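Local coordinates for protein japanin (Rhipicephalus appendiculatus, PDB 4BOE) that binds cholesterol in the pocket of a lipocalin barrel and, as a secreted tick salivary protein, modulates host immunity by blocking dendritic cell differentiation from monocytes, at residues N99-L104 with S115-K121; F22-V26 with V48-D52. All coordinates share one frame. Numbering follows the deposited sequence.

Contact 1 (N99-L104 with S115-K121). With CLR (cholesterol), chain C.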
loop_
_atom_site.group_PDB
_atom_site.type_symbol
_atom_site.label_atom_id
_atom_site.label_comp_id
_atom_site.label_asym_id
_atom_site.label_seq_id
_atom_site.Cartn_x
_atom_site.Cartn_y
_atom_site.Cartn_z
ATOM N N ASN A 99 8.176 -8.084 -9.005
ATOM C CA ASN A 99 9.245 -7.305 -8.384
ATOM C C ASN A 99 8.818 -5.888 -8.038
ATOM O O ASN A 99 9.302 -5.347 -7.055
ATOM C CB ASN A 99 10.464 -7.224 -9.334
ATOM C CG ASN A 99 11.106 -8.563 -9.562
ATOM O OD1 ASN A 99 11.404 -9.285 -8.607
ATOM N ND2 ASN A 99 11.337 -8.919 -10.823
ATOM N N ASP A 100 7.912 -5.287 -8.845
ATOM C CA ASP A 100 7.572 -3.905 -8.667
ATOM C C ASP A 100 6.092 -3.627 -8.452
ATOM O O ASP A 100 5.707 -2.463 -8.470
ATOM C CB ASP A 100 8.162 -3.120 -9.856
ATOM C CG ASP A 100 9.705 -3.132 -9.837
ATOM O OD1 ASP A 100 10.306 -2.328 -9.084
ATOM O OD2 ASP A 100 10.296 -4.002 -10.479
ATOM N N PHE A 101 5.283 -4.633 -8.128
ATOM C CA PHE A 101 3.886 -4.377 -7.774
ATOM C C PHE A 101 3.328 -5.445 -6.841
ATOM O O PHE A 101 3.826 -6.558 -6.777
ATOM C CB PHE A 101 2.971 -4.139 -8.992
ATOM C CG PHE A 101 2.393 -5.397 -9.576
ATOM C CD1 PHE A 101 1.224 -5.938 -9.070
ATOM C CD2 PHE A 101 3.059 -6.089 -10.580
ATOM C CE1 PHE A 101 0.756 -7.161 -9.521
ATOM C CE2 PHE A 101 2.570 -7.306 -11.047
ATOM C CZ PHE A 101 1.429 -7.836 -10.509
ATOM N N LEU A 102 2.317 -5.046 -6.074
ATOM C CA LEU A 102 1.629 -5.904 -5.151
ATOM C C LEU A 102 0.142 -5.563 -5.149
ATOM O O LEU A 102 -0.225 -4.386 -5.060
ATOM C CB LEU A 102 2.258 -5.694 -3.761
ATOM C CG LEU A 102 1.647 -6.452 -2.615
ATOM C CD1 LEU A 102 1.787 -7.987 -2.817
ATOM C CD2 LEU A 102 2.254 -6.003 -1.311
ATOM N N LEU A 103 -0.706 -6.585 -5.239
ATOM C CA LEU A 103 -2.156 -6.391 -5.212
ATOM C C LEU A 103 -2.714 -7.185 -4.025
ATOM O O LEU A 103 -2.606 -8.409 -4.009
ATOM C CB LEU A 103 -2.783 -6.853 -6.544
ATOM C CG LEU A 103 -4.286 -6.696 -6.688
ATOM C CD1 LEU A 103 -4.704 -5.241 -6.577
ATOM C CD2 LEU A 103 -4.742 -7.257 -8.032
ATOM N N LEU A 104 -3.277 -6.472 -3.035
ATOM C CA LEU A 104 -3.827 -7.025 -1.805
ATOM C C LEU A 104 -5.328 -6.917 -1.735
ATOM O O LEU A 104 -5.880 -5.956 -2.240
ATOM C CB LEU A 104 -3.256 -6.266 -0.589
ATOM C CG LEU A 104 -1.780 -6.269 -0.387
ATOM C CD1 LEU A 104 -1.420 -5.404 0.858
ATOM C CD2 LEU A 104 -1.251 -7.694 -0.262
ATOM N N SER A 115 -6.249 -3.000 -2.697
ATOM C CA SER A 115 -5.224 -1.956 -2.750
ATOM C C SER A 115 -4.097 -2.445 -3.680
ATOM O O SER A 115 -3.684 -3.612 -3.611
ATOM C CB SER A 115 -4.710 -1.515 -1.383
ATOM O OG SER A 115 -4.055 -2.515 -0.641
ATOM N N LEU A 116 -3.677 -1.562 -4.594
ATOM C CA LEU A 116 -2.624 -1.809 -5.554
ATOM C C LEU A 116 -1.454 -0.924 -5.172
ATOM O O LEU A 116 -1.638 0.264 -4.970
ATOM C CB LEU A 116 -3.111 -1.483 -6.978
ATOM C CG LEU A 116 -2.048 -1.537 -8.082
ATOM C CD1 LEU A 116 -1.550 -2.923 -8.289
ATOM C CD2 LEU A 116 -2.578 -0.935 -9.350
ATOM N N TRP A 117 -0.267 -1.522 -5.060
ATOM C CA TRP A 117 0.973 -0.877 -4.671
ATOM C C TRP A 117 1.985 -1.097 -5.743
ATOM O O TRP A 117 2.083 -2.187 -6.276
ATOM C CB TRP A 117 1.488 -1.495 -3.358
ATOM C CG TRP A 117 0.499 -1.420 -2.251
ATOM C CD1 TRP A 117 -0.502 -2.309 -1.985
ATOM C CD2 TRP A 117 0.381 -0.373 -1.273
ATOM N NE1 TRP A 117 -1.285 -1.841 -0.960
ATOM C CE2 TRP A 117 -0.741 -0.677 -0.474
ATOM C CE3 TRP A 117 1.130 0.782 -0.976
ATOM C CZ2 TRP A 117 -1.131 0.123 0.599
ATOM C CZ3 TRP A 117 0.685 1.633 0.041
ATOM C CH2 TRP A 117 -0.432 1.297 0.817
ATOM N N VAL A 118 2.723 -0.060 -6.084
ATOM C CA VAL A 118 3.765 -0.124 -7.081
ATOM C C VAL A 118 5.039 0.503 -6.535
ATOM O O VAL A 118 4.981 1.379 -5.681
ATOM C CB VAL A 118 3.349 0.544 -8.425
ATOM C CG1 VAL A 118 2.164 -0.165 -9.071
ATOM C CG2 VAL A 118 3.090 2.043 -8.284
ATOM N N THR A 119 6.179 0.147 -7.114
ATOM C CA THR A 119 7.424 0.853 -6.787
ATOM C C THR A 119 7.594 2.060 -7.718
ATOM O O THR A 119 6.758 2.307 -8.602
ATOM C CB THR A 119 8.627 -0.083 -6.917
ATOM O OG1 THR A 119 8.711 -0.425 -8.272
ATOM C CG2 THR A 119 8.516 -1.321 -6.048
ATOM N N LEU A 120 8.687 2.811 -7.526
ATOM C CA LEU A 120 8.998 3.998 -8.353
ATOM C C LEU A 120 9.003 3.730 -9.843
ATOM O O LEU A 120 8.706 4.634 -10.615
ATOM C CB LEU A 120 10.356 4.611 -7.979
ATOM C CG LEU A 120 10.536 6.079 -8.395
ATOM C CD1 LEU A 120 9.643 7.008 -7.551
ATOM C CD2 LEU A 120 11.990 6.483 -8.301
ATOM N N LYS A 121 9.336 2.509 -10.251
ATOM C CA LYS A 121 9.375 2.110 -11.645
ATOM C C LYS A 121 8.054 2.388 -12.387
ATOM O O LYS A 121 8.089 2.698 -13.577
ATOM C CB LYS A 121 9.729 0.623 -11.714
ATOM C CG LYS A 121 9.868 0.053 -13.095
ATOM C CD LYS A 121 10.186 -1.402 -12.996
ATOM C CE LYS A 121 10.416 -2.003 -14.359
ATOM N NZ LYS A 121 10.979 -3.366 -14.276
HETATM C C1 CLR C . -5.196 5.329 2.631
HETATM C C2 CLR C . -6.161 6.429 2.194
HETATM C C3 CLR C . -6.828 6.089 0.878
HETATM C C4 CLR C . -7.540 4.755 0.975
HETATM C C5 CLR C . -6.651 3.649 1.502
HETATM C C6 CLR C . -6.583 2.486 0.867
HETATM C C7 CLR C . -5.743 1.322 1.287
HETATM C C8 CLR C . -5.262 1.439 2.728
HETATM C C9 CLR C . -4.753 2.876 2.989
HETATM C C10 CLR C . -5.865 3.953 2.781
HETATM C C11 CLR C . -4.043 2.995 4.350
HETATM C C12 CLR C . -2.977 1.925 4.581
HETATM C C13 CLR C . -3.519 0.495 4.404
HETATM C C14 CLR C . -4.143 0.436 2.993
HETATM C C15 CLR C . -4.403 -1.060 2.779
HETATM C C16 CLR C . -3.170 -1.713 3.403
HETATM C C17 CLR C . -2.461 -0.622 4.245
HETATM C C18 CLR C . -4.527 0.159 5.521
HETATM C C19 CLR C . -6.862 4.003 3.961
HETATM C C20 CLR C . -1.767 -1.197 5.494
HETATM C C21 CLR C . -1.041 -0.128 6.323
HETATM C C22 CLR C . -0.805 -2.338 5.116
HETATM C C23 CLR C . 0.164 -2.069 3.939
HETATM C C24 CLR C . 1.065 -3.236 3.674
HETATM C C25 CLR C . 1.935 -3.271 2.435
HETATM C C26 CLR C . 1.882 -2.174 1.403
HETATM C C27 CLR C . 3.314 -3.860 2.604
HETATM O O1 CLR C . -7.806 7.097 0.584
HETATM O O HOH W 1 9.575 -5.091 -12.676
#
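A barrel wall shows its two-sided character well in this antiparallel hairpin pairing. Strands 101-104 and 115-118 run 4.6 Å apart at 168°, with Leu102/Trp117 and Leu104/Ser115 as hydrogen-bonded pairs and Phe101/Val118 and Leu103/Leu116 as non-hydrogen-bonded pairs between and beside them. Leu102 N to Trp117 O and Trp117 N to Leu102 O both measure 2.9 Å.

On the face carrying Phe101, Leu103, Leu116 and Val118, side chains meet both directly across and diagonally. Leu116, opposite Leu103 on the partner strand, takes Leu103 CD1 against its CB at 4.1 Å and reaches diagonally to Phe101, CD1 to CD1 4.2 Å. Val118 CG1 fills the space beside Phe101 CB, 4.1 Å away. Helix 128-137 covers this layer, Ile130 touching both Phe101 and Leu116.

The other face looks into the cholesterol pocket. The broad Trp117 indole lies beside Leu104, whose CD1 is 4.0 Å from Trp117 NE1, and its ring face receives the sterol tail, cholesterol C26 sitting 3.6 Å from Trp117 CE2. Ser115 OG accepts from Trp117 NE1 at 2.9 Å and lies 3.7 Å from cholesterol C15.

Towards the hairpin's open end, Thr119 N donates to Asp100 O at 3.0 Å and Thr119 OG1 to Asp100 OD1 at 2.6 Å. Asp100 OD2 and Lys121 NZ form a long salt bridge of 3.9 Å, and a water joins the same two groups.

The chemistry is thus graded: charge and water at the open end, mostly hydrocarbon along the strands; the indole N-H is satisfied by Ser115 OG, and an apolar ring face meets the sterol tail.

Contact 2 (F22-V26 with V48-D52); sequences FERNV and VFTFD. With CLR (cholesterol), chain C.
Where the pairing of strands 26-37 and 40-49 runs out, a turn that touches cholesterol meets a strand end, in residues 22-26 and 48-52. Glu23 to Val26 make a type II beta turn, with Arg24 at phi/psi -65/138 and Asn25 at 75/11; its closing bond, Val26 N to Glu23 O, is weak at 3.4 Å. Val26 (-105/122, chi1 t), Val48 and Phe49 are extended, and the chain bends at Thr50 (-88/-9). Register is antiparallel: Val26 faces Phe49 as a non-hydrogen-bonded pair with CA atoms 4.9 Å apart, and Asn25 lies by Thr50 at 5.1 Å between CA atoms.

Among polar contacts, Asn25 O is the focus. It accepts from Thr50 N at 2.9 Å and from Thr50 OG1 at 3.2 Å, the hydroxyl being brought round by the p rotamer of Thr50. Two CA-H...O contacts extend the pairing, from Phe49 CA to Asn25 O at 3.2 Å and from Val26 CA to Val48 O at 3.4 Å.

The Phe49 ring, chi1 t, has Asn25 CB over its face in a CH-pi contact, 4.2 Å from the centroid, and Val26 CG2 at its edge, 4.1 Å from CD1. With chi1 m, Asn25 sets its carboxamide carbon CG in van der Waals contact with Phe51 CB at 3.8 Å.

Ligand contacts fall on the turn's other flank: Glu23 N donates to cholesterol O1 at 3.0 Å and 172°, and Val26 CG1 lies 3.8 Å from cholesterol C2.

In this lipocalin barrel-mouth loop, the sterol hydroxyl is recognised by the main-chain N-H of Glu23, whose own carboxylate lies well away, OE1 being 6.6 Å from cholesterol O1.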
loop_
_atom_site.group_PDB
_atom_site.type_symbol
_atom_site.label_atom_id
_atom_site.label_comp_id
_atom_site.label_asym_id
_atom_site.label_seq_id
_atom_site.Cartn_x
_atom_site.Cartn_y
_atom_site.Cartn_z
ATOM N N PHE A 22 -11.590 4.748 0.808
ATOM C CA PHE A 22 -11.292 6.160 0.641
ATOM C C PHE A 22 -11.353 7.012 1.914
ATOM O O PHE A 22 -12.372 7.024 2.582
ATOM C CB PHE A 22 -12.212 6.788 -0.413
ATOM C CG PHE A 22 -11.880 8.237 -0.724
ATOM C CD1 PHE A 22 -10.825 8.561 -1.558
ATOM C CD2 PHE A 22 -12.659 9.274 -0.218
ATOM C CE1 PHE A 22 -10.527 9.900 -1.857
ATOM C CE2 PHE A 22 -12.354 10.611 -0.515
ATOM C CZ PHE A 22 -11.311 10.909 -1.357
ATOM N N GLU A 23 -10.249 7.716 2.224
ATOM C CA GLU A 23 -10.126 8.655 3.348
ATOM C C GLU A 23 -9.955 10.039 2.746
ATOM O O GLU A 23 -8.981 10.296 2.030
ATOM C CB GLU A 23 -8.905 8.347 4.228
ATOM C CG GLU A 23 -9.024 7.050 5.002
ATOM C CD GLU A 23 -10.021 7.033 6.147
ATOM O OE1 GLU A 23 -10.573 8.107 6.486
ATOM O OE2 GLU A 23 -10.244 5.936 6.713
ATOM N N ARG A 24 -10.904 10.928 3.036
ATOM C CA ARG A 24 -10.899 12.307 2.527
ATOM C C ARG A 24 -9.684 13.036 3.116
ATOM O O ARG A 24 -9.348 12.813 4.265
ATOM C CB ARG A 24 -12.219 13.039 2.913
ATOM C CG ARG A 24 -12.629 14.134 1.938
ATOM C CD ARG A 24 -14.143 14.185 1.751
ATOM N NE ARG A 24 -14.549 15.180 0.752
ATOM C CZ ARG A 24 -15.799 15.366 0.325
ATOM N NH1 ARG A 24 -16.793 14.622 0.804
ATOM N NH2 ARG A 24 -16.064 16.298 -0.586
ATOM N N ASN A 25 -8.995 13.811 2.297
ATOM C CA ASN A 25 -7.827 14.613 2.690
ATOM C C ASN A 25 -6.543 13.810 2.901
ATOM O O ASN A 25 -5.567 14.392 3.350
ATOM C CB ASN A 25 -8.124 15.483 3.946
ATOM C CG ASN A 25 -9.411 16.248 3.844
ATOM O OD1 ASN A 25 -10.298 16.128 4.699
ATOM N ND2 ASN A 25 -9.499 17.102 2.843
ATOM N N VAL A 26 -6.507 12.529 2.517
ATOM C CA VAL A 26 -5.307 11.708 2.645
ATOM C C VAL A 26 -4.682 11.547 1.261
ATOM O O VAL A 26 -5.350 11.119 0.332
ATOM C CB VAL A 26 -5.572 10.378 3.358
ATOM C CG1 VAL A 26 -4.317 9.496 3.352
ATOM C CG2 VAL A 26 -6.020 10.640 4.787
ATOM N N VAL A 48 0.175 12.507 3.434
ATOM C CA VAL A 48 -0.117 13.894 3.760
ATOM C C VAL A 48 -1.612 13.999 4.121
ATOM O O VAL A 48 -2.453 13.349 3.518
ATOM C CB VAL A 48 0.319 14.950 2.690
ATOM C CG1 VAL A 48 1.808 14.847 2.414
ATOM C CG2 VAL A 48 -0.469 14.829 1.400
ATOM N N PHE A 49 -1.917 14.765 5.152
ATOM C CA PHE A 49 -3.281 15.099 5.530
ATOM C C PHE A 49 -3.389 16.568 5.126
ATOM O O PHE A 49 -2.607 17.386 5.588
ATOM C CB PHE A 49 -3.527 14.859 7.012
ATOM C CG PHE A 49 -4.980 15.029 7.365
ATOM C CD1 PHE A 49 -5.901 14.026 7.091
ATOM C CD2 PHE A 49 -5.427 16.179 8.005
ATOM C CE1 PHE A 49 -7.246 14.192 7.417
ATOM C CE2 PHE A 49 -6.767 16.355 8.302
ATOM C CZ PHE A 49 -7.670 15.363 8.020
ATOM N N THR A 50 -4.224 16.867 4.159
ATOM C CA THR A 50 -4.281 18.193 3.581
ATOM C C THR A 50 -5.212 19.191 4.261
ATOM O O THR A 50 -5.111 20.364 3.945
ATOM C CB THR A 50 -4.643 18.101 2.107
ATOM O OG1 THR A 50 -5.813 17.310 1.973
ATOM C CG2 THR A 50 -3.537 17.516 1.285
ATOM N N PHE A 51 -6.044 18.784 5.200
ATOM C CA PHE A 51 -6.956 19.733 5.819
ATOM C C PHE A 51 -6.380 20.375 7.093
ATOM O O PHE A 51 -6.084 19.675 8.063
ATOM C CB PHE A 51 -8.311 19.065 6.089
ATOM C CG PHE A 51 -9.363 20.050 6.495
ATOM C CD1 PHE A 51 -10.056 20.776 5.541
ATOM C CD2 PHE A 51 -9.655 20.266 7.835
ATOM C CE1 PHE A 51 -11.043 21.684 5.915
ATOM C CE2 PHE A 51 -10.650 21.158 8.210
ATOM C CZ PHE A 51 -11.345 21.859 7.247
ATOM N N ASP A 52 -6.246 21.718 7.067
ATOM C CA ASP A 52 -5.794 22.553 8.182
ATOM C C ASP A 52 -4.411 22.158 8.722
ATOM O O ASP A 52 -4.134 22.189 9.918
ATOM C CB ASP A 52 -6.872 22.549 9.266
ATOM C CG ASP A 52 -6.946 23.806 10.133
ATOM O OD1 ASP A 52 -6.176 24.752 9.874
ATOM O OD2 ASP A 52 -7.824 23.861 11.026
HETATM C C1 CLR C . -5.196 5.329 2.631
HETATM C C2 CLR C . -6.161 6.429 2.194
HETATM C C3 CLR C . -6.828 6.089 0.878
HETATM C C4 CLR C . -7.540 4.755 0.975
HETATM C C5 CLR C . -6.651 3.649 1.502
HETATM C C6 CLR C . -6.583 2.486 0.867
HETATM C C7 CLR C . -5.743 1.322 1.287
HETATM C C8 CLR C . -5.262 1.439 2.728
HETATM C C9 CLR C . -4.753 2.876 2.989
HETATM C C10 CLR C . -5.865 3.953 2.781
HETATM C C11 CLR C . -4.043 2.995 4.350
HETATM C C12 CLR C . -2.977 1.925 4.581
HETATM C C13 CLR C . -3.519 0.495 4.404
HETATM C C14 CLR C . -4.143 0.436 2.993
HETATM C C15 CLR C . -4.403 -1.060 2.779
HETATM C C16 CLR C . -3.170 -1.713 3.403
HETATM C C17 CLR C . -2.461 -0.622 4.245
HETATM C C18 CLR C . -4.527 0.159 5.521
HETATM C C19 CLR C . -6.862 4.003 3.961
HETATM C C20 CLR C . -1.767 -1.197 5.494
HETATM C C21 CLR C . -1.041 -0.128 6.323
HETATM C C22 CLR C . -0.805 -2.338 5.116
HETATM C C23 CLR C . 0.164 -2.069 3.939
HETATM C C24 CLR C . 1.065 -3.236 3.674
HETATM C C25 CLR C . 1.935 -3.271 2.435
HETATM C C26 CLR C . 1.882 -2.174 1.403
HETATM C C27 CLR C . 3.314 -3.860 2.604
HETATM O O1 CLR C . -7.806 7.097 0.584
#

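In the fold
The two contacts belong to one antiparallel sheet, curled into the lipocalin barrel, and lie on opposite sides of the chain's centre, with their own centres 22 Å apart and their nearest atoms about 9 Å apart. They follow one another in sequence: contact 2 is complete before contact 1 begins. Strand 12-18 bridges them within the sheet, pairing with strand 26-37, which leaves the turn of contact 2, and with strand 114-118 of contact 1. Cholesterol spans the gap, its hydroxyl at residues 22-26 and its tail against Trp117. Separate sites distant in sequence thus grip the polar and apolar ends of a single ligand.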